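Long-range contacts in precorrin-3 methylase (Rhodobacter capsulatus, PDB 3NUT), which probably transfers a methyl group from S-adenosyl-L-methionine to a precorrin on the route to adenosylcobalamin, and here holds S-adenosyl-L-homocysteine: residues 9-18 with 111-119; 33-44 with 51-61. All coordinates share one frame; numbering follows the deposited sequence.

Contact 1. Residues 9-18 with 111-119; sequences GWVTVAGLGP and TEIRILPGI. With SAH (S-adenosyl-L-homocysteine), chain E.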
loop_
_atom_site.group_PDB
_atom_site.type_symbol
_atom_site.label_atom_id
_atom_site.label_comp_id
_atom_site.label_asym_id
_atom_site.label_seq_id
_atom_site.Cartn_x
_atom_site.Cartn_y
_atom_site.Cartn_z
ATOM N N GLY A 9 13.323 -27.221 3.281
ATOM C CA GLY A 9 12.169 -26.383 3.595
ATOM C C GLY A 9 12.303 -24.897 3.325
ATOM O O GLY A 9 13.288 -24.431 2.758
ATOM N N TRP A 10 11.291 -24.139 3.731
ATOM C CA TRP A 10 11.368 -22.704 3.624
ATOM C C TRP A 10 10.447 -21.982 4.591
ATOM O O TRP A 10 9.703 -22.596 5.327
ATOM C CB TRP A 10 11.073 -22.272 2.197
ATOM C CG TRP A 10 9.951 -22.986 1.470
ATOM C CD1 TRP A 10 10.083 -23.847 0.420
ATOM C CD2 TRP A 10 8.540 -22.834 1.685
ATOM N NE1 TRP A 10 8.850 -24.251 -0.029
ATOM C CE2 TRP A 10 7.881 -23.636 0.716
ATOM C CE3 TRP A 10 7.768 -22.094 2.591
ATOM C CZ2 TRP A 10 6.468 -23.737 0.635
ATOM C CZ3 TRP A 10 6.368 -22.196 2.521
ATOM C CH2 TRP A 10 5.732 -23.027 1.551
ATOM N N VAL A 11 10.497 -20.659 4.575
ATOM C CA VAL A 11 9.617 -19.862 5.414
ATOM C C VAL A 11 9.011 -18.848 4.462
ATOM O O VAL A 11 9.723 -18.097 3.795
ATOM C CB VAL A 11 10.398 -19.114 6.548
ATOM C CG1 VAL A 11 9.505 -18.173 7.319
ATOM C CG2 VAL A 11 11.097 -20.091 7.503
ATOM N N THR A 12 7.696 -18.819 4.398
ATOM C CA THR A 12 7.035 -17.808 3.624
ATOM C C THR A 12 6.305 -16.925 4.622
ATOM O O THR A 12 5.637 -17.414 5.535
ATOM C CB THR A 12 6.030 -18.457 2.632
ATOM O OG1 THR A 12 6.749 -19.140 1.597
ATOM C CG2 THR A 12 5.115 -17.380 1.986
ATOM N N VAL A 13 6.424 -15.621 4.475
ATOM C CA VAL A 13 5.585 -14.735 5.251
ATOM C C VAL A 13 4.518 -14.244 4.283
ATOM O O VAL A 13 4.850 -13.673 3.264
ATOM C CB VAL A 13 6.392 -13.582 5.861
ATOM C CG1 VAL A 13 5.501 -12.756 6.802
ATOM C CG2 VAL A 13 7.545 -14.147 6.629
ATOM N N ALA A 14 3.251 -14.501 4.590
ATOM C CA ALA A 14 2.163 -14.286 3.653
ATOM C C ALA A 14 1.070 -13.358 4.179
ATOM O O ALA A 14 0.518 -13.602 5.266
ATOM C CB ALA A 14 1.544 -15.644 3.293
ATOM N N GLY A 15 0.706 -12.338 3.395
ATOM C CA GLY A 15 -0.384 -11.450 3.773
ATOM C C GLY A 15 -1.783 -11.951 3.410
ATOM O O GLY A 15 -2.043 -12.365 2.288
ATOM N N LEU A 16 -2.691 -11.917 4.366
ATOM C CA LEU A 16 -4.036 -12.419 4.139
ATOM C C LEU A 16 -5.025 -11.345 3.733
ATOM O O LEU A 16 -6.238 -11.643 3.636
ATOM C CB LEU A 16 -4.555 -13.118 5.415
ATOM C CG LEU A 16 -3.796 -14.355 5.907
ATOM C CD1 LEU A 16 -4.444 -14.933 7.129
ATOM C CD2 LEU A 16 -3.768 -15.463 4.849
ATOM N N GLY A 17 -4.565 -10.113 3.491
ATOM C CA GLY A 17 -5.497 -8.993 3.246
ATOM C C GLY A 17 -6.304 -8.549 4.482
ATOM O O GLY A 17 -6.088 -9.042 5.600
ATOM N N PRO A 18 -7.245 -7.600 4.292
ATOM C CA PRO A 18 -7.906 -7.027 5.452
ATOM C C PRO A 18 -9.069 -7.833 6.012
ATOM O O PRO A 18 -9.691 -7.398 6.974
ATOM C CB PRO A 18 -8.360 -5.649 4.954
ATOM C CG PRO A 18 -8.541 -5.837 3.476
ATOM C CD PRO A 18 -7.688 -6.978 3.031
ATOM N N THR A 111 18.711 -19.894 4.789
ATOM C CA THR A 111 17.322 -20.356 4.744
ATOM C C THR A 111 16.598 -19.754 3.534
ATOM O O THR A 111 16.754 -18.573 3.254
ATOM C CB THR A 111 16.510 -20.004 6.055
ATOM O OG1 THR A 111 17.201 -20.453 7.240
ATOM C CG2 THR A 111 15.100 -20.634 6.023
ATOM N N GLU A 112 15.806 -20.553 2.819
ATOM C CA GLU A 112 14.982 -19.988 1.750
ATOM C C GLU A 112 13.794 -19.201 2.322
ATOM O O GLU A 112 13.058 -19.705 3.160
ATOM C CB GLU A 112 14.461 -21.073 0.808
ATOM C CG GLU A 112 13.917 -20.464 -0.455
ATOM C CD GLU A 112 13.249 -21.451 -1.377
ATOM O OE1 GLU A 112 13.644 -22.644 -1.363
ATOM O OE2 GLU A 112 12.331 -21.014 -2.122
ATOM N N ILE A 113 13.610 -17.971 1.866
ATOM C CA ILE A 113 12.617 -17.096 2.430
ATOM C C ILE A 113 11.866 -16.435 1.296
ATOM O O ILE A 113 12.474 -16.021 0.340
ATOM C CB ILE A 113 13.229 -16.005 3.346
ATOM C CG1 ILE A 113 13.469 -16.577 4.744
ATOM C CG2 ILE A 113 12.259 -14.838 3.484
ATOM C CD1 ILE A 113 14.668 -15.937 5.525
ATOM N N ARG A 114 10.541 -16.373 1.416
ATOM C CA ARG A 114 9.671 -15.761 0.420
ATOM C C ARG A 114 8.697 -14.861 1.163
ATOM O O ARG A 114 8.107 -15.284 2.163
ATOM C CB ARG A 114 8.882 -16.852 -0.291
ATOM C CG ARG A 114 9.728 -17.860 -1.090
ATOM C CD ARG A 114 8.991 -19.189 -1.232
ATOM N NE ARG A 114 9.732 -20.147 -2.055
ATOM C CZ ARG A 114 9.271 -21.322 -2.485
ATOM N NH1 ARG A 114 8.050 -21.728 -2.187
ATOM N NH2 ARG A 114 10.051 -22.099 -3.231
ATOM N N ILE A 115 8.531 -13.628 0.688
ATOM C CA ILE A 115 7.623 -12.658 1.286
ATOM C C ILE A 115 6.525 -12.366 0.255
ATOM O O ILE A 115 6.815 -11.882 -0.841
ATOM C CB ILE A 115 8.370 -11.341 1.640
ATOM C CG1 ILE A 115 9.637 -11.641 2.469
ATOM C CG2 ILE A 115 7.412 -10.313 2.398
ATOM C CD1 ILE A 115 9.344 -12.071 3.937
ATOM N N LEU A 116 5.270 -12.679 0.615
ATOM C CA LEU A 116 4.140 -12.622 -0.312
ATOM C C LEU A 116 3.185 -11.493 0.081
ATOM O O LEU A 116 2.595 -11.535 1.160
ATOM C CB LEU A 116 3.405 -13.977 -0.316
ATOM C CG LEU A 116 4.327 -15.184 -0.602
ATOM C CD1 LEU A 116 3.449 -16.438 -0.747
ATOM C CD2 LEU A 116 5.164 -14.951 -1.891
ATOM N N PRO A 117 3.053 -10.481 -0.779
ATOM C CA PRO A 117 2.302 -9.275 -0.447
ATOM C C PRO A 117 0.811 -9.532 -0.278
ATOM O O PRO A 117 0.325 -10.579 -0.694
ATOM C CB PRO A 117 2.556 -8.333 -1.652
ATOM C CG PRO A 117 3.122 -9.191 -2.754
ATOM C CD PRO A 117 3.820 -10.345 -2.032
ATOM N N GLY A 118 0.088 -8.571 0.308
ATOM C CA GLY A 118 -1.412 -8.601 0.360
ATOM C C GLY A 118 -2.015 -7.191 0.352
ATOM O O GLY A 118 -1.282 -6.172 0.363
ATOM N N ILE A 119 -3.343 -7.110 0.281
ATOM C CA ILE A 119 -4.035 -5.812 0.323
ATOM C C ILE A 119 -3.861 -5.230 1.715
ATOM O O ILE A 119 -4.246 -5.875 2.684
ATOM C CB ILE A 119 -5.566 -5.995 0.021
ATOM C CG1 ILE A 119 -5.814 -6.614 -1.376
ATOM C CG2 ILE A 119 -6.339 -4.690 0.192
ATOM C CD1 ILE A 119 -5.195 -5.852 -2.603
HETATM N N SAH E . 0.008 -5.848 8.043
HETATM C CA SAH E . -1.253 -5.112 8.363
HETATM C CB SAH E . -1.013 -4.062 9.460
HETATM C CG SAH E . -0.864 -4.714 10.835
HETATM S SD SAH E . -1.161 -3.594 12.183
HETATM C C SAH E . -1.655 -4.455 7.094
HETATM O O SAH E . -0.800 -4.480 6.219
HETATM O OXT SAH E . -2.756 -3.909 6.883
HETATM C "C5'" SAH E . -2.887 -3.863 12.518
HETATM C "C4'" SAH E . -3.701 -2.566 12.331
HETATM O "O4'" SAH E . -4.045 -2.422 10.947
HETATM C "C3'" SAH E . -5.037 -2.474 13.085
HETATM O "O3'" SAH E . -4.942 -1.873 14.384
HETATM C "C2'" SAH E . -5.871 -1.575 12.198
HETATM O "O2'" SAH E . -5.541 -0.182 12.382
HETATM C "C1'" SAH E . -5.396 -1.956 10.809
HETATM N N9 SAH E . -6.270 -2.982 10.193
HETATM C C8 SAH E . -5.950 -4.260 9.908
HETATM N N7 SAH E . -7.014 -4.893 9.324
HETATM C C5 SAH E . -8.041 -4.011 9.227
HETATM C C6 SAH E . -9.444 -4.002 8.712
HETATM N N6 SAH E . -10.018 -5.102 8.159
HETATM N N1 SAH E . -10.165 -2.857 8.814
HETATM C C2 SAH E . -9.632 -1.744 9.362
HETATM N N3 SAH E . -8.369 -1.688 9.846
HETATM C C4 SAH E . -7.540 -2.762 9.812
HETATM O O HOH W 1 15.677 -23.224 3.480
HETATM O O HOH W 2 5.921 -20.200 -0.783
#
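Arg114 reaches from one parallel strand to lie across Trp10 of the next. CB and CD both pass the hydroxyl of Thr12, CD at 3.6 Å from OG1. With CG anti to the carbonyl carbon (chi1 -63°) and the chain extended from CG to NE, the guanidinium comes down over one face of the indole: CZ stands 4.0 Å from the centroid of the five-membered ring, a cation-pi stack with the planes 29° apart. NH1 lies above the ring and donates to a water that joins it to Thr12 OG1. NE and NH2 both turn to Glu112 OE2 in a salt bridge, NE at 2.7 Å, although both bonds are weak, their N-H...O angles far from straight. Along the strands, five backbone bonds run in parallel register from Val11 N to Gly15 N. Past the strand, a classic beta bulge at Leu16 and Gly17 opposite Gly87 leads to Pro18, whose O accepts a bond from SAH N6 at 2.6 Å. Strand 113-116 edges the sheet within this chain, with strand 80-85 on the far side of 10-15; helix 94-104 covers Val11, Val13, Ile113 and Ile115, while helix 26-34 packs on Leu116.

Contact 2. Residues 33-44 with 51-61; sequences AEATDIVGYIPY and REGLTLHPTDN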
loop_
_atom_site.group_PDB
_atom_site.type_symbol
_atom_site.label_atom_id
_atom_site.label_comp_id
_atom_site.label_asym_id
_atom_site.label_seq_id
_atom_site.Cartn_x
_atom_site.Cartn_y
_atom_site.Cartn_z
ATOM N N ALA A 33 -1.721 -23.713 0.462
ATOM C CA ALA A 33 -1.983 -25.103 0.040
ATOM C C ALA A 33 -0.700 -25.955 0.060
ATOM O O ALA A 33 -0.780 -27.190 0.102
ATOM C CB ALA A 33 -2.662 -25.173 -1.369
ATOM N N GLU A 34 0.461 -25.296 0.039
ATOM C CA GLU A 34 1.768 -25.993 0.097
ATOM C C GLU A 34 2.388 -26.163 1.480
ATOM O O GLU A 34 3.282 -26.975 1.640
ATOM C CB GLU A 34 2.803 -25.267 -0.739
ATOM C CG GLU A 34 2.713 -25.480 -2.192
ATOM C CD GLU A 34 4.082 -25.667 -2.762
ATOM O OE1 GLU A 34 4.618 -24.690 -3.332
ATOM O OE2 GLU A 34 4.631 -26.798 -2.596
ATOM N N ALA A 35 1.945 -25.366 2.455
ATOM C CA ALA A 35 2.456 -25.394 3.830
ATOM C C ALA A 35 2.393 -26.753 4.499
ATOM O O ALA A 35 1.337 -27.390 4.468
ATOM C CB ALA A 35 1.653 -24.435 4.657
ATOM N N THR A 36 3.491 -27.187 5.149
ATOM C CA THR A 36 3.406 -28.255 6.159
ATOM C C THR A 36 3.064 -27.626 7.498
ATOM O O THR A 36 2.481 -28.264 8.379
ATOM C CB THR A 36 4.741 -29.024 6.356
ATOM O OG1 THR A 36 5.783 -28.114 6.750
ATOM C CG2 THR A 36 5.175 -29.761 5.062
ATOM N N ASP A 37 3.467 -26.370 7.664
ATOM C CA ASP A 37 3.270 -25.695 8.907
ATOM C C ASP A 37 2.718 -24.266 8.732
ATOM O O ASP A 37 3.248 -23.481 7.959
ATOM C CB ASP A 37 4.585 -25.681 9.669
ATOM C CG ASP A 37 5.105 -27.096 9.987
ATOM O OD1 ASP A 37 5.720 -27.747 9.128
ATOM O OD2 ASP A 37 4.923 -27.555 11.123
ATOM N N ILE A 38 1.631 -23.947 9.440
ATOM C CA ILE A 38 1.165 -22.567 9.513
ATOM C C ILE A 38 1.384 -21.956 10.908
ATOM O O ILE A 38 1.018 -22.541 11.910
ATOM C CB ILE A 38 -0.265 -22.403 8.955
ATOM C CG1 ILE A 38 -0.314 -22.997 7.535
ATOM C CG2 ILE A 38 -0.690 -20.917 8.967
ATOM C CD1 ILE A 38 -1.714 -23.280 6.962
ATOM N N VAL A 39 2.030 -20.788 10.959
ATOM C CA VAL A 39 2.288 -20.074 12.204
ATOM C C VAL A 39 1.500 -18.764 12.146
ATOM O O VAL A 39 1.651 -18.008 11.193
ATOM C CB VAL A 39 3.812 -19.762 12.339
ATOM C CG1 VAL A 39 4.099 -18.905 13.590
ATOM C CG2 VAL A 39 4.615 -21.042 12.353
ATOM N N GLY A 40 0.632 -18.514 13.135
ATOM C CA GLY A 40 -0.149 -17.272 13.188
ATOM C C GLY A 40 -1.422 -17.328 14.008
ATOM O O GLY A 40 -1.628 -18.221 14.819
ATOM N N TYR A 41 -2.290 -16.368 13.768
ATOM C CA TYR A 41 -3.455 -16.171 14.575
ATOM C C TYR A 41 -4.562 -17.036 14.016
ATOM O O TYR A 41 -5.170 -16.709 13.003
ATOM C CB TYR A 41 -3.821 -14.683 14.599
ATOM C CG TYR A 41 -5.084 -14.358 15.378
ATOM C CD1 TYR A 41 -5.129 -14.477 16.775
ATOM C CD2 TYR A 41 -6.233 -13.914 14.715
ATOM C CE1 TYR A 41 -6.297 -14.177 17.490
ATOM C CE2 TYR A 41 -7.388 -13.604 15.406
ATOM C CZ TYR A 41 -7.428 -13.742 16.797
ATOM O OH TYR A 41 -8.606 -13.434 17.474
ATOM N N ILE A 42 -4.828 -18.135 14.704
ATOM C CA ILE A 42 -5.687 -19.202 14.219
ATOM C C ILE A 42 -7.077 -18.796 13.650
ATOM O O ILE A 42 -7.519 -19.328 12.621
ATOM C CB ILE A 42 -5.783 -20.345 15.287
ATOM C CG1 ILE A 42 -4.381 -20.886 15.627
ATOM C CG2 ILE A 42 -6.671 -21.465 14.801
ATOM C CD1 ILE A 42 -3.655 -21.635 14.466
ATOM N N PRO A 43 -7.776 -17.853 14.299
ATOM C CA PRO A 43 -9.044 -17.445 13.650
ATOM C C PRO A 43 -8.858 -16.984 12.182
ATOM O O PRO A 43 -9.744 -17.185 11.380
ATOM C CB PRO A 43 -9.542 -16.307 14.537
ATOM C CG PRO A 43 -8.992 -16.636 15.886
ATOM C CD PRO A 43 -7.628 -17.255 15.641
ATOM N N TYR A 44 -7.689 -16.459 11.824
ATOM C CA TYR A 44 -7.381 -16.173 10.411
ATOM C C TYR A 44 -7.406 -17.381 9.483
ATOM O O TYR A 44 -7.683 -17.243 8.301
ATOM C CB TYR A 44 -6.026 -15.498 10.250
ATOM C CG TYR A 44 -5.928 -14.112 10.834
ATOM C CD1 TYR A 44 -7.069 -13.335 11.053
ATOM C CD2 TYR A 44 -4.676 -13.576 11.184
ATOM C CE1 TYR A 44 -6.970 -12.067 11.583
ATOM C CE2 TYR A 44 -4.565 -12.297 11.724
ATOM C CZ TYR A 44 -5.720 -11.558 11.906
ATOM O OH TYR A 44 -5.615 -10.313 12.451
ATOM N N ARG A 51 -5.430 -31.893 5.928
ATOM C CA ARG A 51 -4.752 -32.917 5.138
ATOM C C ARG A 51 -3.572 -33.529 5.887
ATOM O O ARG A 51 -3.025 -32.948 6.811
ATOM C CB ARG A 51 -4.301 -32.388 3.763
ATOM C CG ARG A 51 -3.052 -31.473 3.787
ATOM C CD ARG A 51 -3.474 -30.022 3.797
ATOM N NE ARG A 51 -2.361 -29.077 3.672
ATOM C CZ ARG A 51 -2.523 -27.788 3.401
ATOM N NH1 ARG A 51 -3.750 -27.289 3.207
ATOM N NH2 ARG A 51 -1.466 -26.990 3.339
ATOM N N GLU A 52 -3.198 -34.714 5.450
ATOM C CA GLU A 52 -2.120 -35.487 6.050
ATOM C C GLU A 52 -0.876 -34.600 6.117
ATOM O O GLU A 52 -0.448 -34.049 5.115
ATOM C CB GLU A 52 -1.919 -36.776 5.212
ATOM C CG GLU A 52 -0.519 -37.440 5.216
ATOM C CD GLU A 52 -0.286 -38.346 3.984
ATOM O OE1 GLU A 52 -1.140 -39.249 3.713
ATOM O OE2 GLU A 52 0.753 -38.148 3.290
ATOM N N GLY A 53 -0.351 -34.420 7.327
ATOM C CA GLY A 53 0.904 -33.715 7.534
ATOM C C GLY A 53 0.817 -32.246 7.931
ATOM O O GLY A 53 1.827 -31.673 8.346
ATOM N N LEU A 54 -0.376 -31.641 7.814
ATOM C CA LEU A 54 -0.553 -30.202 8.121
ATOM C C LEU A 54 -0.654 -29.940 9.600
ATOM O O LEU A 54 -1.472 -30.532 10.291
ATOM C CB LEU A 54 -1.774 -29.577 7.415
ATOM C CG LEU A 54 -2.125 -28.133 7.814
ATOM C CD1 LEU A 54 -1.120 -27.114 7.277
ATOM C CD2 LEU A 54 -3.550 -27.765 7.376
ATOM N N THR A 55 0.151 -28.993 10.068
ATOM C CA THR A 55 0.140 -28.618 11.463
ATOM C C THR A 55 0.140 -27.090 11.643
ATOM O O THR A 55 0.765 -26.335 10.870
ATOM C CB THR A 55 1.254 -29.355 12.250
ATOM O OG1 THR A 55 1.811 -28.487 13.222
ATOM C CG2 THR A 55 2.381 -29.765 11.364
ATOM N N LEU A 56 -0.588 -26.644 12.655
ATOM C CA LEU A 56 -0.807 -25.221 12.922
ATOM C C LEU A 56 -0.215 -24.853 14.267
ATOM O O LEU A 56 -0.331 -25.621 15.219
ATOM C CB LEU A 56 -2.301 -24.938 12.971
ATOM C CG LEU A 56 -3.136 -24.476 11.779
ATOM C CD1 LEU A 56 -2.937 -25.323 10.564
ATOM C CD2 LEU A 56 -4.592 -24.444 12.218
ATOM N N HIS A 57 0.393 -23.667 14.346
ATOM C CA HIS A 57 1.103 -23.225 15.545
ATOM C C HIS A 57 0.494 -21.910 15.975
ATOM O O HIS A 57 0.809 -20.881 15.406
ATOM C CB HIS A 57 2.609 -23.059 15.267
ATOM C CG HIS A 57 3.247 -24.269 14.662
ATOM N ND1 HIS A 57 3.978 -25.182 15.402
ATOM C CD2 HIS A 57 3.235 -24.740 13.392
ATOM C CE1 HIS A 57 4.390 -26.156 14.617
ATOM N NE2 HIS A 57 3.959 -25.913 13.391
ATOM N N PRO A 58 -0.367 -21.931 17.009
ATOM C CA PRO A 58 -1.139 -20.721 17.382
ATOM C C PRO A 58 -0.287 -19.610 18.019
ATOM O O PRO A 58 0.524 -19.862 18.910
ATOM C CB PRO A 58 -2.179 -21.254 18.386
ATOM C CG PRO A 58 -2.064 -22.777 18.313
ATOM C CD PRO A 58 -0.655 -23.060 17.905
ATOM N N THR A 59 -0.429 -18.398 17.533
ATOM C CA THR A 59 0.218 -17.274 18.178
ATOM C C THR A 59 -0.872 -16.257 18.449
ATOM O O THR A 59 -1.984 -16.349 17.907
ATOM C CB THR A 59 1.362 -16.625 17.299
ATOM O OG1 THR A 59 0.800 -15.751 16.321
ATOM C CG2 THR A 59 2.200 -17.661 16.577
ATOM N N ASP A 60 -0.579 -15.298 19.302
ATOM C CA ASP A 60 -1.524 -14.218 19.513
ATOM C C ASP A 60 -1.357 -13.228 18.365
ATOM O O ASP A 60 -0.518 -13.428 17.474
ATOM C CB ASP A 60 -1.303 -13.568 20.878
ATOM C CG ASP A 60 0.044 -12.934 20.988
ATOM O OD1 ASP A 60 0.606 -12.575 19.928
ATOM O OD2 ASP A 60 0.533 -12.790 22.130
ATOM N N ASN A 61 -2.148 -12.168 18.347
ATOM C CA ASN A 61 -2.087 -11.320 17.168
ATOM C C ASN A 61 -1.039 -10.220 17.241
ATOM O O ASN A 61 -1.351 -9.046 17.108
ATOM C CB ASN A 61 -3.454 -10.780 16.758
ATOM C CG ASN A 61 -3.586 -10.726 15.269
ATOM O OD1 ASN A 61 -2.990 -11.549 14.579
ATOM N ND2 ASN A 61 -4.325 -9.755 14.749
HETATM O O HOH W 3 -3.771 -18.240 17.599
#
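Strands 37-40 and 55-58 form the parallel pair at one margin of the five-stranded sheet in the methylase's N-terminal half, and the type II turn Arg51-Leu54 leads into the second of them. Backbone bonds alternate across the pair from Thr55 N to Thr36 O through Thr59 N to Gly40 O. On the face of Asp37 and His57, NE2 of the imidazole points nearly straight at Asp37 OD2, 3.0 Å away, with ring and carboxylate 30° from coplanar; the exact place of OD2 is less sure. Arg79 also pairs with that oxygen, and Met74 of helix 65-76 touches both side chains. The other face is greasy: Ile42 lays CG1 along Pro58 CB at 3.5 Å and sets CD1 against Leu56 CD2 at 3.7 Å, while Ile38 CD1 meets Leu54 CD1. At the start of the pair, Arg51 NH2 gives a bond to a lone pair of Ala35 O, 3.0 Å, and another to Leu32 O, tying the turn to the end of helix 26-34. At the far end, Asn61 ND2 donates to Tyr44 OH at 2.7 Å, and its amide carbon lies over one face of the Tyr41 ring. A phenylalanine in place of Tyr44 would probably leave the Asn61 amide without this acceptor and freer to turn. With Arg79 and His57 both at it, the Asp37 carboxylate is likely to stay ionised, though the uncertain place of OD2 leaves the strength of either bond open.

In the fold
From the N terminus the chain enters strand 10-15, the first half of contact 1, passes the loop at Pro18, which touches the bound SAH, and runs through helix 26-34 into residues 33-44. Contact 2 closes first, a short loop of six residues between its segments, when strand 55-58 comes up beside 37-40. The chain then runs on through helix 65-76, strand 80-85 and helix 94-104 before strand 113-116 returns to 10-15 and closes the much longer loop of contact 1, which encloses all of contact 2. The two pairs occupy opposite margins of one parallel sheet, with strand 80-85 between them. They touch directly where Leu16 CD1 packs on Tyr44 CB, 3.5 Å apart.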